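Local coordinates for protein CurH (Lyngbya majuscula, PDB 3KG7) that probably removes water from beta-hydroxyacyl intermediates as the dehydratase domain of a module of the curacin polyketide synthase, at residues 50-64 and 198-210. Residues are numbered along the deposited sequence; the frame is centred on the assembly and turned at random.
Sequences PGVSYIAMTLAAVGV and EPIHPVLIDACTR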
loop_
_atom_site.group_PDB
_atom_site.type_symbol
_atom_site.label_atom_id
_atom_site.label_comp_id
_atom_site.label_asym_id
_atom_site.label_seq_id
_atom_site.Cartn_x
_atom_site.Cartn_y
_atom_site.Cartn_z
ATOM N N PRO C 50 2.189 -11.648 -21.466
ATOM C CA PRO C 50 2.967 -12.875 -21.302
ATOM C C PRO C 50 3.641 -12.930 -19.919
ATOM O O PRO C 50 4.085 -11.902 -19.374
ATOM C CB PRO C 50 3.995 -12.803 -22.431
ATOM C CG PRO C 50 4.137 -11.341 -22.701
ATOM C CD PRO C 50 2.778 -10.748 -22.471
ATOM N N GLY C 51 3.675 -14.141 -19.366
ATOM C CA GLY C 51 4.181 -14.404 -18.019
ATOM C C GLY C 51 5.509 -13.763 -17.677
ATOM O O GLY C 51 5.661 -13.196 -16.588
ATOM N N VAL C 52 6.471 -13.840 -18.595
ATOM C CA VAL C 52 7.807 -13.274 -18.339
ATOM C C VAL C 52 7.817 -11.771 -17.985
ATOM O O VAL C 52 8.802 -11.270 -17.437
ATOM C CB VAL C 52 8.837 -13.590 -19.467
ATOM C CG1 VAL C 52 9.076 -15.097 -19.567
ATOM C CG2 VAL C 52 8.413 -12.989 -20.813
ATOM N N SER C 53 6.718 -11.075 -18.269
ATOM C CA SER C 53 6.570 -9.657 -17.922
ATOM C C SER C 53 6.731 -9.426 -16.439
ATOM O O SER C 53 7.299 -8.417 -16.013
ATOM C CB SER C 53 5.206 -9.123 -18.353
ATOM O OG SER C 53 4.983 -9.390 -19.718
ATOM N N TYR C 54 6.220 -10.358 -15.647
ATOM C CA TYR C 54 6.300 -10.227 -14.196
ATOM C C TYR C 54 7.728 -10.367 -13.692
ATOM O O TYR C 54 8.094 -9.730 -12.710
ATOM C CB TYR C 54 5.336 -11.199 -13.511
ATOM C CG TYR C 54 3.945 -11.075 -14.083
ATOM C CD1 TYR C 54 3.265 -9.862 -14.044
ATOM C CD2 TYR C 54 3.319 -12.160 -14.694
ATOM C CE1 TYR C 54 1.994 -9.734 -14.593
ATOM C CE2 TYR C 54 2.049 -12.044 -15.226
ATOM C CZ TYR C 54 1.396 -10.832 -15.177
ATOM O OH TYR C 54 0.142 -10.714 -15.703
ATOM N N ILE C 55 8.536 -11.168 -14.390
ATOM C CA ILE C 55 9.953 -11.265 -14.083
ATOM C C ILE C 55 10.581 -9.904 -14.343
ATOM O O ILE C 55 11.330 -9.385 -13.504
ATOM C CB ILE C 55 10.681 -12.352 -14.910
ATOM C CG1 ILE C 55 9.911 -13.679 -14.876
ATOM C CG2 ILE C 55 12.105 -12.548 -14.371
ATOM C CD1 ILE C 55 10.363 -14.704 -15.903
ATOM N N ALA C 56 10.258 -9.331 -15.504
ATOM C CA ALA C 56 10.694 -7.994 -15.875
ATOM C C ALA C 56 10.378 -7.002 -14.774
ATOM O O ALA C 56 11.249 -6.230 -14.362
ATOM C CB ALA C 56 10.022 -7.573 -17.147
HETATM N N MSE C 57 9.138 -7.044 -14.288
HETATM C CA MSE C 57 8.677 -6.110 -13.253
HETATM C C MSE C 57 9.461 -6.263 -11.953
HETATM O O MSE C 57 9.876 -5.279 -11.339
HETATM C CB MSE C 57 7.187 -6.294 -12.985
HETATM C CG MSE C 57 6.318 -5.846 -14.128
HETATM SE SE MSE C 57 4.441 -6.143 -13.736
HETATM C CE MSE C 57 4.067 -4.578 -12.640
ATOM N N THR C 58 9.664 -7.512 -11.552
ATOM C CA THR C 58 10.370 -7.817 -10.325
ATOM C C THR C 58 11.814 -7.337 -10.422
ATOM O O THR C 58 12.340 -6.715 -9.477
ATOM C CB THR C 58 10.314 -9.319 -9.998
ATOM O OG1 THR C 58 8.946 -9.728 -9.857
ATOM C CG2 THR C 58 11.054 -9.606 -8.698
ATOM N N LEU C 59 12.440 -7.612 -11.568
ATOM C CA LEU C 59 13.791 -7.146 -11.825
ATOM C C LEU C 59 13.856 -5.626 -11.791
ATOM O O LEU C 59 14.845 -5.067 -11.335
ATOM C CB LEU C 59 14.315 -7.675 -13.154
ATOM C CG LEU C 59 14.515 -9.175 -13.319
ATOM C CD1 LEU C 59 14.575 -9.499 -14.800
ATOM C CD2 LEU C 59 15.777 -9.641 -12.611
ATOM N N ALA C 60 12.791 -4.967 -12.241
ATOM C CA ALA C 60 12.726 -3.512 -12.172
ATOM C C ALA C 60 12.582 -3.016 -10.736
ATOM O O ALA C 60 13.077 -1.938 -10.403
ATOM C CB ALA C 60 11.609 -2.976 -13.048
ATOM N N ALA C 61 11.938 -3.810 -9.880
ATOM C CA ALA C 61 11.740 -3.427 -8.482
ATOM C C ALA C 61 13.011 -3.550 -7.630
ATOM O O ALA C 61 13.312 -2.682 -6.801
ATOM C CB ALA C 61 10.611 -4.225 -7.866
ATOM N N VAL C 62 13.756 -4.626 -7.836
ATOM C CA VAL C 62 14.924 -4.914 -6.996
ATOM C C VAL C 62 16.242 -4.451 -7.617
ATOM O O VAL C 62 17.233 -4.295 -6.899
ATOM C CB VAL C 62 15.047 -6.429 -6.652
ATOM C CG1 VAL C 62 13.748 -6.955 -6.051
ATOM C CG2 VAL C 62 15.443 -7.244 -7.885
ATOM N N GLY C 63 16.251 -4.245 -8.936
ATOM C CA GLY C 63 17.462 -3.852 -9.652
ATOM C C GLY C 63 18.369 -5.033 -9.960
ATOM O O GLY C 63 18.290 -6.080 -9.308
ATOM N N VAL C 64 19.225 -4.871 -10.964
ATOM C CA VAL C 64 20.190 -5.910 -11.349
ATOM C C VAL C 64 21.580 -5.499 -10.893
ATOM O O VAL C 64 21.817 -4.311 -10.700
ATOM C CB VAL C 64 20.190 -6.176 -12.877
ATOM C CG1 VAL C 64 18.893 -6.830 -13.282
ATOM C CG2 VAL C 64 20.432 -4.885 -13.673
ATOM N N GLU C 198 14.094 0.551 -17.048
ATOM C CA GLU C 198 14.010 -0.789 -16.467
ATOM C C GLU C 198 15.047 -1.724 -17.133
ATOM O O GLU C 198 15.330 -1.590 -18.330
ATOM C CB GLU C 198 12.570 -1.339 -16.554
ATOM C CG GLU C 198 12.038 -1.709 -17.954
ATOM C CD GLU C 198 11.843 -0.515 -18.882
ATOM O OE1 GLU C 198 11.021 0.377 -18.578
ATOM O OE2 GLU C 198 12.513 -0.477 -19.934
ATOM N N PRO C 199 15.627 -2.667 -16.360
ATOM C CA PRO C 199 16.707 -3.514 -16.894
ATOM C C PRO C 199 16.318 -4.217 -18.188
ATOM O O PRO C 199 17.117 -4.275 -19.131
ATOM C CB PRO C 199 16.927 -4.561 -15.801
ATOM C CG PRO C 199 16.278 -4.020 -14.579
ATOM C CD PRO C 199 15.289 -2.990 -14.960
ATOM N N ILE C 200 15.101 -4.754 -18.225
ATOM C CA ILE C 200 14.598 -5.487 -19.392
ATOM C C ILE C 200 13.082 -5.366 -19.478
ATOM O O ILE C 200 12.362 -5.699 -18.536
ATOM C CB ILE C 200 15.039 -6.971 -19.391
ATOM C CG1 ILE C 200 14.761 -7.634 -20.744
ATOM C CG2 ILE C 200 14.377 -7.757 -18.258
ATOM C CD1 ILE C 200 15.425 -8.999 -20.899
ATOM N N HIS C 201 12.600 -4.860 -20.608
ATOM C CA HIS C 201 11.174 -4.730 -20.822
ATOM C C HIS C 201 10.554 -6.096 -21.063
ATOM O O HIS C 201 11.179 -6.944 -21.709
ATOM C CB HIS C 201 10.890 -3.830 -22.019
ATOM C CG HIS C 201 9.449 -3.437 -22.138
ATOM N ND1 HIS C 201 8.532 -4.178 -22.857
ATOM C CD2 HIS C 201 8.761 -2.404 -21.595
ATOM C CE1 HIS C 201 7.345 -3.606 -22.766
ATOM N NE2 HIS C 201 7.455 -2.530 -22.005
ATOM N N PRO C 202 9.320 -6.312 -20.559
ATOM C CA PRO C 202 8.547 -7.523 -20.831
ATOM C C PRO C 202 8.702 -8.060 -22.257
ATOM O O PRO C 202 9.003 -9.237 -22.438
ATOM C CB PRO C 202 7.115 -7.058 -20.610
ATOM C CG PRO C 202 7.226 -6.052 -19.510
ATOM C CD PRO C 202 8.578 -5.391 -19.675
ATOM N N VAL C 203 8.520 -7.202 -23.257
ATOM C CA VAL C 203 8.645 -7.612 -24.661
ATOM C C VAL C 203 10.015 -8.222 -24.975
ATOM O O VAL C 203 10.105 -9.295 -25.577
ATOM C CB VAL C 203 8.338 -6.446 -25.603
ATOM C CG1 VAL C 203 8.740 -6.764 -27.033
ATOM C CG2 VAL C 203 6.855 -6.085 -25.509
ATOM N N LEU C 204 11.077 -7.553 -24.542
ATOM C CA LEU C 204 12.435 -8.025 -24.792
ATOM C C LEU C 204 12.713 -9.374 -24.142
ATOM O O LEU C 204 13.365 -10.229 -24.748
ATOM C CB LEU C 204 13.451 -6.996 -24.307
ATOM C CG LEU C 204 13.462 -5.645 -25.019
ATOM C CD1 LEU C 204 14.217 -4.615 -24.158
ATOM C CD2 LEU C 204 14.073 -5.770 -26.403
ATOM N N ILE C 205 12.243 -9.567 -22.911
ATOM C CA ILE C 205 12.433 -10.868 -22.270
ATOM C C ILE C 205 11.534 -11.909 -22.935
ATOM O O ILE C 205 11.922 -13.072 -23.062
ATOM C CB ILE C 205 12.351 -10.846 -20.697
ATOM C CG1 ILE C 205 12.821 -12.193 -20.120
ATOM C CG2 ILE C 205 10.964 -10.441 -20.191
ATOM C CD1 ILE C 205 12.970 -12.223 -18.602
ATOM N N ASP C 206 10.369 -11.486 -23.418
ATOM C CA ASP C 206 9.518 -12.425 -24.137
ATOM C C ASP C 206 10.146 -12.896 -25.425
ATOM O O ASP C 206 10.038 -14.065 -25.767
ATOM C CB ASP C 206 8.132 -11.884 -24.444
ATOM C CG ASP C 206 7.219 -12.976 -24.931
ATOM O OD1 ASP C 206 6.989 -13.920 -24.142
ATOM O OD2 ASP C 206 6.782 -12.930 -26.106
ATOM N N ALA C 207 10.792 -11.976 -26.133
ATOM C CA ALA C 207 11.463 -12.283 -27.389
ATOM C C ALA C 207 12.505 -13.385 -27.243
ATOM O O ALA C 207 12.738 -14.158 -28.170
ATOM C CB ALA C 207 12.096 -11.045 -27.948
ATOM N N CYS C 208 13.130 -13.462 -26.077
ATOM C CA CYS C 208 14.161 -14.470 -25.820
ATOM C C CYS C 208 13.639 -15.901 -25.901
ATOM O O CYS C 208 14.415 -16.847 -26.095
ATOM C CB CYS C 208 14.777 -14.230 -24.443
ATOM S SG CYS C 208 15.616 -12.651 -24.345
ATOM N N THR C 209 12.324 -16.044 -25.757
ATOM C CA THR C 209 11.708 -17.337 -25.552
ATOM C C THR C 209 11.099 -17.863 -26.841
ATOM O O THR C 209 10.493 -18.941 -26.856
ATOM C CB THR C 209 10.617 -17.246 -24.480
ATOM O OG1 THR C 209 9.490 -16.547 -25.013
ATOM C CG2 THR C 209 11.128 -16.511 -23.246
ATOM N N ARG C 210 11.285 -17.108 -27.925
ATOM C CA ARG C 210 10.569 -17.354 -29.178
ATOM C C ARG C 210 11.153 -18.434 -30.099
ATOM O O ARG C 210 10.539 -18.766 -31.111
ATOM C CB ARG C 210 10.397 -16.045 -29.954
ATOM C CG ARG C 210 9.384 -15.103 -29.350
ATOM C CD ARG C 210 9.353 -13.776 -30.078
ATOM N NE ARG C 210 8.658 -12.755 -29.292
ATOM C CZ ARG C 210 8.519 -11.478 -29.650
ATOM N NH1 ARG C 210 9.022 -11.033 -30.796
ATOM N NH2 ARG C 210 7.880 -10.634 -28.855
#
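Two donors grip the carbonyl oxygen of P50: the OG of S53, 2.7 Å from P50 O and in the carbonyl plane, and the backbone N of the same serine. Set anti to its own carbonyl carbon (chi1 -53°), that hydroxyl points back along the chain at the start of helix 52-62; OG and CB of S53 both rest on the ring of P202, CB 3.6 Å from P202 CB. With alanine in place of this serine, P50 O would probably keep only the backbone N of that residue as donor, and the lost hydroxyl would leave a small gap against P202 CB. One turn on, the methyl of A56 packs against both I200 O and P202 CD, 3.6 Å from the latter. V52 presses CG2 against the backbone of D206, 3.5 Å from CA, and also meets I205 CG2. D206 OD1 touches P50 CB, while OD2 faces R210 NE in a long salt bridge. In this double hotdog fold, helix 52-62 belongs to one hotdog and helix 202-207 to the other; they cross at 127°, their axes approaching to 8.3 Å, and I55 and I205 both reach M234 on strand 225-236. D206 ends an HPxxxD sequence, where related dehydratases usually carry their active-site aspartate. H201 caps the second helix, its ND1 accepting from V203 N, and its ring meets W37 edge-to-face. L59 and I200 run side by side, CD1 of L59 3.9 Å from CG2 of I200. P199 lays its ring along the last turn, CD 3.8 Å from A60 CA and CB against V64 CG1.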